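Local coordinates for truncated hemoglobin from geobacillus stearothermophilus (Geobacillus stearothermophilus, PDB 2BKM), which binds haem and, at its iron, dioxygen, and as a truncated bacterial globin probably serves in oxygen binding, storage or transport, at residues 85-96 against 106-117. Sequence-based numbering, arbitrary orientation. Where two conformers were deposited one is given.
Sequences AEAWLACMRAAM and REQFYHRLVLTA. With HEM (protoporphyrin IX containing Fe), chain D; OXY (oxygen molecule), chain C; ACT (acetate ion), chain E.
Met96 reaches from helix 82-98 into a hole formed by Arg106, Phe109, Tyr110 and Leu113 of helix 104-120. Its CB lies over the centre of one face of the Arg106 guanidinium, 3.5 Å from CZ. With CG anti to the carbonyl carbon (chi1 -69°) and the chain extended beyond it, SD runs on past Arg106, 3.6 Å from NE, and also makes an oblique Met-aromatic contact with Tyr110, SD to CD2 4.1 Å. The methyl CE makes an off-centre CH-pi contact with Phe109, 4.2 Å from CE to the ring centroid. The Arg106 guanidinium beneath Met96 CB is itself engaged by Asp97 in a salt bridge and by the carbonyl of Leu101, so the chain just after segment 85-96 helps position the flat group.

At its far end Tyr110 has a different partner: OH accepts the only hydrogen bond between the segments, from Arg93 NH1 at 2.9 Å. The N-H...O angle is 155°, and OH lies in the guanidinium plane. The ring stands nearly perpendicular to that plane.

Toward the haem, knobs interlock reciprocally: Leu89 sits among Tyr110, Leu113, Val114 and Ala117, while Leu113 sits among Trp88, Leu89, Met92 and Met96. Leu113 CD2 touches haem CBC at 3.3 Å. Trp88 lays one ring face over the porphyrin and directs NE1 to the iron-bound ligand, modelled as dioxygen or acetate.

With helix directions 162° apart, this is the antiparallel G/H pairing of the globin fold. The chemistry implies a mostly apolar interface between Trp88 at the distal haem pocket and a buried Arg106 whose charge is met by Asp97, while the one hydrogen bond between the segments sits at the partly exposed Arg93-Tyr110 margin.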
loop_
_atom_site.group_PDB
_atom_site.type_symbol
_atom_site.label_atom_id
_atom_site.label_comp_id
_atom_site.label_asym_id
_atom_site.label_seq_id
_atom_site.Cartn_x
_atom_site.Cartn_y
_atom_site.Cartn_z
ATOM N N ALA A 85 7.389 -5.136 -7.181
ATOM C CA ALA A 85 6.815 -3.795 -6.995
ATOM C C ALA A 85 5.705 -3.551 -7.997
ATOM O O ALA A 85 4.636 -3.020 -7.610
ATOM C CB ALA A 85 7.864 -2.727 -7.101
ATOM N N GLU A 86 5.909 -3.982 -9.236
ATOM C CA GLU A 86 4.827 -3.819 -10.208
ATOM C C GLU A 86 3.627 -4.644 -9.811
ATOM O O GLU A 86 2.473 -4.238 -10.018
ATOM C CB GLU A 86 5.267 -4.203 -11.619
ATOM C CG GLU A 86 6.245 -3.303 -12.194
ATOM C CD GLU A 86 5.670 -1.936 -12.461
ATOM O OE1 GLU A 86 6.360 -0.937 -12.174
ATOM O OE2 GLU A 86 4.543 -1.896 -13.001
ATOM N N ALA A 87 3.849 -5.837 -9.294
ATOM C CA ALA A 87 2.700 -6.632 -8.872
ATOM C C ALA A 87 1.930 -5.963 -7.747
ATOM O O ALA A 87 0.683 -5.959 -7.745
ATOM C CB ALA A 87 3.166 -8.039 -8.470
ATOM N N TRP A 88 2.662 -5.406 -6.775
ATOM C CA TRP A 88 2.016 -4.749 -5.664
ATOM C C TRP A 88 1.197 -3.571 -6.212
ATOM O O TRP A 88 0.041 -3.404 -5.877
ATOM C CB TRP A 88 3.118 -4.271 -4.723
ATOM C CG TRP A 88 2.683 -3.788 -3.385
ATOM C CD1 TRP A 88 2.782 -4.470 -2.196
ATOM C CD2 TRP A 88 2.113 -2.513 -3.068
ATOM N NE1 TRP A 88 2.326 -3.699 -1.158
ATOM C CE2 TRP A 88 1.919 -2.484 -1.653
ATOM C CE3 TRP A 88 1.810 -1.371 -3.818
ATOM C CZ2 TRP A 88 1.332 -1.398 -1.000
ATOM C CZ3 TRP A 88 1.233 -0.257 -3.154
ATOM C CH2 TRP A 88 1.026 -0.284 -1.758
ATOM N N LEU A 89 1.832 -2.775 -7.075
ATOM C CA LEU A 89 1.124 -1.594 -7.613
ATOM C C LEU A 89 -0.063 -2.024 -8.458
ATOM O O LEU A 89 -1.087 -1.331 -8.462
ATOM C CB LEU A 89 2.089 -0.718 -8.417
ATOM C CG LEU A 89 3.081 -0.031 -7.479
ATOM C CD1 LEU A 89 4.194 0.519 -8.361
ATOM C CD2 LEU A 89 2.402 1.059 -6.688
ATOM N N ALA A 90 0.069 -3.128 -9.195
ATOM C CA ALA A 90 -1.061 -3.570 -10.021
ATOM C C ALA A 90 -2.212 -4.022 -9.141
ATOM O O ALA A 90 -3.400 -3.775 -9.455
ATOM C CB ALA A 90 -0.612 -4.702 -10.928
ATOM N N CYS A 91 -1.895 -4.681 -8.028
ATOM C CA CYS A 91 -2.963 -5.019 -7.067
ATOM C C CYS A 91 -3.592 -3.794 -6.513
ATOM O O CYS A 91 -4.799 -3.770 -6.321
ATOM C CB CYS A 91 -2.448 -5.881 -5.930
ATOM S SG CYS A 91 -2.004 -7.577 -6.487
ATOM N N MET A 92 -2.782 -2.766 -6.238
ATOM C CA MET A 92 -3.318 -1.537 -5.703
ATOM C C MET A 92 -4.222 -0.820 -6.693
ATOM O O MET A 92 -5.318 -0.385 -6.324
ATOM C CB MET A 92 -2.192 -0.627 -5.193
ATOM C CG MET A 92 -2.723 0.599 -4.571
ATOM S SD MET A 92 -3.797 0.346 -3.138
ATOM C CE MET A 92 -2.575 -0.111 -1.895
ATOM N N ARG A 93 -3.806 -0.742 -7.949
ATOM C CA ARG A 93 -4.674 -0.109 -8.931
ATOM C C ARG A 93 -5.960 -0.915 -9.036
ATOM O O ARG A 93 -7.039 -0.312 -9.148
ATOM C CB ARG A 93 -4.028 -0.108 -10.297
ATOM C CG ARG A 93 -2.871 0.834 -10.442
ATOM C CD ARG A 93 -2.438 1.030 -11.889
ATOM N NE ARG A 93 -2.251 -0.259 -12.579
ATOM C CZ ARG A 93 -1.109 -0.953 -12.561
ATOM N NH1 ARG A 93 -0.083 -0.548 -11.838
ATOM N NH2 ARG A 93 -1.005 -2.098 -13.207
ATOM N N ALA A 94 -5.873 -2.247 -9.048
ATOM C CA ALA A 94 -7.076 -3.060 -9.190
ATOM C C ALA A 94 -7.998 -2.850 -7.983
ATOM O O ALA A 94 -9.208 -2.813 -8.136
ATOM C CB ALA A 94 -6.695 -4.553 -9.317
ATOM N N ALA A 95 -7.422 -2.716 -6.792
ATOM C CA ALA A 95 -8.221 -2.504 -5.591
ATOM C C ALA A 95 -8.869 -1.126 -5.631
ATOM O O ALA A 95 -10.026 -0.994 -5.229
ATOM C CB ALA A 95 -7.347 -2.659 -4.353
ATOM N N MET A 96 -8.125 -0.096 -6.057
ATOM C CA MET A 96 -8.700 1.239 -6.187
ATOM C C MET A 96 -9.844 1.195 -7.162
ATOM O O MET A 96 -10.902 1.749 -6.872
ATOM C CB MET A 96 -7.656 2.265 -6.620
ATOM C CG MET A 96 -6.645 2.538 -5.547
ATOM S SD MET A 96 -5.274 3.509 -6.163
ATOM C CE MET A 96 -4.531 4.035 -4.629
ATOM N N ARG A 106 -7.221 10.162 -6.000
ATOM C CA ARG A 106 -6.719 8.803 -6.183
ATOM C C ARG A 106 -5.370 8.807 -6.854
ATOM O O ARG A 106 -4.457 8.081 -6.404
ATOM C CB ARG A 106 -7.669 8.000 -7.030
ATOM C CG ARG A 106 -7.143 6.605 -7.238
ATOM C CD ARG A 106 -7.543 6.141 -8.530
ATOM N NE ARG A 106 -6.753 5.041 -9.100
ATOM C CZ ARG A 106 -7.325 3.971 -9.647
ATOM N NH1 ARG A 106 -6.538 3.050 -10.186
ATOM N NH2 ARG A 106 -8.648 3.770 -9.622
ATOM N N GLU A 107 -5.208 9.576 -7.931
ATOM C CA GLU A 107 -3.945 9.448 -8.654
ATOM C C GLU A 107 -2.801 10.037 -7.886
ATOM O O GLU A 107 -1.661 9.545 -7.967
ATOM C CB GLU A 107 -4.031 10.061 -10.057
ATOM C CG GLU A 107 -5.164 9.541 -10.862
ATOM C CD GLU A 107 -5.074 8.118 -11.238
ATOM O OE1 GLU A 107 -4.123 7.357 -10.852
ATOM O OE2 GLU A 107 -6.021 7.745 -11.991
ATOM N N GLN A 108 -3.062 11.093 -7.131
ATOM C CA GLN A 108 -2.013 11.689 -6.306
ATOM C C GLN A 108 -1.558 10.657 -5.270
ATOM O O GLN A 108 -0.348 10.464 -5.026
ATOM C CB GLN A 108 -2.545 12.919 -5.557
ATOM C CG GLN A 108 -2.659 14.157 -6.386
ATOM C CD GLN A 108 -3.530 15.225 -5.737
ATOM O OE1 GLN A 108 -4.030 16.121 -6.436
ATOM N NE2 GLN A 108 -3.734 15.139 -4.433
ATOM N N PHE A 109 -2.517 10.003 -4.646
ATOM C CA PHE A 109 -2.206 8.950 -3.682
ATOM C C PHE A 109 -1.440 7.810 -4.363
ATOM O O PHE A 109 -0.402 7.364 -3.868
ATOM C CB PHE A 109 -3.545 8.466 -3.102
ATOM C CG PHE A 109 -3.465 7.313 -2.157
ATOM C CD1 PHE A 109 -4.624 6.587 -1.904
ATOM C CD2 PHE A 109 -2.298 6.977 -1.463
ATOM C CE1 PHE A 109 -4.632 5.522 -0.988
ATOM C CE2 PHE A 109 -2.299 5.917 -0.547
ATOM C CZ PHE A 109 -3.433 5.164 -0.337
ATOM N N TYR A 110 -1.943 7.359 -5.511
ATOM C CA TYR A 110 -1.284 6.283 -6.237
ATOM C C TYR A 110 0.134 6.679 -6.562
ATOM O O TYR A 110 1.047 5.838 -6.423
ATOM C CB TYR A 110 -2.054 5.958 -7.500
ATOM C CG TYR A 110 -1.420 4.793 -8.215
ATOM C CD1 TYR A 110 -0.733 5.003 -9.370
ATOM C CD2 TYR A 110 -1.450 3.515 -7.656
ATOM C CE1 TYR A 110 -0.091 3.982 -10.036
ATOM C CE2 TYR A 110 -0.851 2.440 -8.294
ATOM C CZ TYR A 110 -0.178 2.691 -9.488
ATOM O OH TYR A 110 0.490 1.686 -10.132
ATOM N N HIS A 111 0.362 7.940 -6.972
ATOM C CA HIS A 111 1.726 8.345 -7.312
ATOM C C HIS A 111 2.615 8.327 -6.096
ATOM O O HIS A 111 3.785 7.980 -6.212
ATOM C CB HIS A 111 1.714 9.709 -7.974
ATOM C CG HIS A 111 1.087 9.654 -9.310
ATOM N ND1 HIS A 111 0.460 10.747 -9.874
ATOM C CD2 HIS A 111 0.939 8.631 -10.189
ATOM C CE1 HIS A 111 -0.037 10.396 -11.051
ATOM N NE2 HIS A 111 0.262 9.124 -11.285
ATOM N N ARG A 112 2.085 8.659 -4.934
ATOM C CA ARG A 112 2.923 8.551 -3.727
ATOM C C ARG A 112 3.302 7.097 -3.557
ATOM O O ARG A 112 4.444 6.809 -3.263
ATOM C CB ARG A 112 2.156 9.035 -2.510
ATOM C CG ARG A 112 1.968 10.530 -2.525
ATOM C CD ARG A 112 1.531 11.084 -1.215
ATOM N NE ARG A 112 2.419 10.700 -0.127
ATOM C CZ ARG A 112 2.069 10.789 1.149
ATOM N NH1 ARG A 112 0.876 11.310 1.490
ATOM N NH2 ARG A 112 2.903 10.367 2.080
ATOM N N LEU A 113 2.334 6.204 -3.782
ATOM C CA LEU A 113 2.632 4.780 -3.611
ATOM C C LEU A 113 3.625 4.280 -4.641
ATOM O O LEU A 113 4.438 3.403 -4.330
ATOM C CB LEU A 113 1.349 3.984 -3.705
ATOM C CG LEU A 113 0.339 4.220 -2.582
ATOM C CD1 LEU A 113 -0.886 3.428 -2.910
ATOM C CD2 LEU A 113 0.904 3.825 -1.231
ATOM N N VAL A 114 3.583 4.804 -5.867
ATOM C CA VAL A 114 4.580 4.424 -6.893
ATOM C C VAL A 114 5.943 4.801 -6.380
ATOM O O VAL A 114 6.871 3.995 -6.494
ATOM C CB VAL A 114 4.286 5.160 -8.222
ATOM C CG1 VAL A 114 5.402 4.967 -9.185
ATOM C CG2 VAL A 114 2.934 4.684 -8.798
ATOM N N LEU A 115 6.086 5.983 -5.795
ATOM C CA LEU A 115 7.395 6.389 -5.280
ATOM C C LEU A 115 7.818 5.516 -4.101
ATOM O O LEU A 115 8.967 5.070 -4.020
ATOM C CB LEU A 115 7.391 7.871 -4.912
ATOM C CG LEU A 115 7.168 8.842 -6.075
ATOM C CD1 LEU A 115 8.532 8.995 -6.806
ATOM C CD2 LEU A 115 6.142 8.472 -7.065
ATOM N N THR A 116 6.906 5.260 -3.178
ATOM C CA THR A 116 7.255 4.421 -2.003
ATOM C C THR A 116 7.626 3.035 -2.484
ATOM O O THR A 116 8.622 2.466 -2.041
ATOM C CB THR A 116 6.103 4.409 -1.019
ATOM O OG1 THR A 116 5.860 5.784 -0.660
ATOM C CG2 THR A 116 6.501 3.586 0.230
ATOM N N ALA A 117 6.855 2.477 -3.419
ATOM C CA ALA A 117 7.140 1.131 -3.909
ATOM C C ALA A 117 8.529 1.122 -4.548
ATOM O O ALA A 117 9.302 0.155 -4.357
ATOM C CB ALA A 117 6.058 0.687 -4.899
HETATM C CHA HEM D . 4.947 -5.237 5.218
HETATM C CHB HEM D . 5.771 -6.789 0.737
HETATM C CHC HEM D . 5.459 -2.201 -0.797
HETATM C CHD HEM D . 3.643 -0.920 3.458
HETATM C C1A HEM D . 5.151 -6.019 4.116
HETATM C C2A HEM D . 5.321 -7.454 4.182
HETATM C C3A HEM D . 5.549 -7.880 2.941
HETATM C C4A HEM D . 5.537 -6.735 2.070
HETATM C CMA HEM D . 5.773 -9.341 2.507
HETATM C CAA HEM D . 5.218 -8.309 5.457
HETATM C CBA HEM D . 3.770 -8.360 5.906
HETATM C CGA HEM D . 3.594 -8.867 7.324
HETATM O O1A HEM D . 4.580 -9.330 7.988
HETATM O O2A HEM D . 2.450 -8.784 7.839
HETATM C C1B HEM D . 5.803 -5.670 -0.043
HETATM C C2B HEM D . 6.170 -5.644 -1.445
HETATM C C3B HEM D . 6.111 -4.378 -1.846
HETATM C C4B HEM D . 5.692 -3.534 -0.753
HETATM C CMB HEM D . 6.526 -6.867 -2.317
HETATM C CAB HEM D . 6.409 -3.894 -3.256
HETATM C CBB HEM D . 6.940 -2.691 -3.508
HETATM C C1C HEM D . 4.852 -1.462 0.195
HETATM C C2C HEM D . 4.328 -0.125 0.051
HETATM C C3C HEM D . 3.841 0.192 1.258
HETATM C C4C HEM D . 4.030 -0.920 2.155
HETATM C CMC HEM D . 4.338 0.748 -1.239
HETATM C CAC HEM D . 3.113 1.469 1.707
HETATM C CBC HEM D . 2.977 2.571 0.982
HETATM C C1D HEM D . 3.867 -1.950 4.316
HETATM C C2D HEM D . 3.607 -1.876 5.732
HETATM C C3D HEM D . 4.024 -3.199 6.265
HETATM C C4D HEM D . 4.534 -3.938 5.138
HETATM C CMD HEM D . 2.992 -0.697 6.499
HETATM C CAD HEM D . 3.951 -3.649 7.711
HETATM C CBD HEM D . 5.322 -3.452 8.372
HETATM C CGD HEM D . 5.220 -4.056 9.752
HETATM O O1D HEM D . 5.328 -5.318 9.905
HETATM O O2D HEM D . 4.954 -3.253 10.687
HETATM N NA HEM D . 5.296 -5.620 2.805
HETATM N NB HEM D . 5.530 -4.369 0.325
HETATM N NC HEM D . 4.635 -1.923 1.471
HETATM N ND HEM D . 4.406 -3.184 4.006
HETATM FE FE HEM D . 4.984 -3.765 2.159
HETATM O O1 OXY C . 3.264 -4.039 1.242
HETATM O O2 OXY C . 2.439 -4.689 1.790
HETATM C C ACT E . 1.973 -4.560 2.388
HETATM O O ACT E . 0.977 -4.663 1.676
HETATM O OXT ACT E . 2.960 -4.103 1.844
HETATM C CH3 ACT E . 1.969 -4.942 3.819
#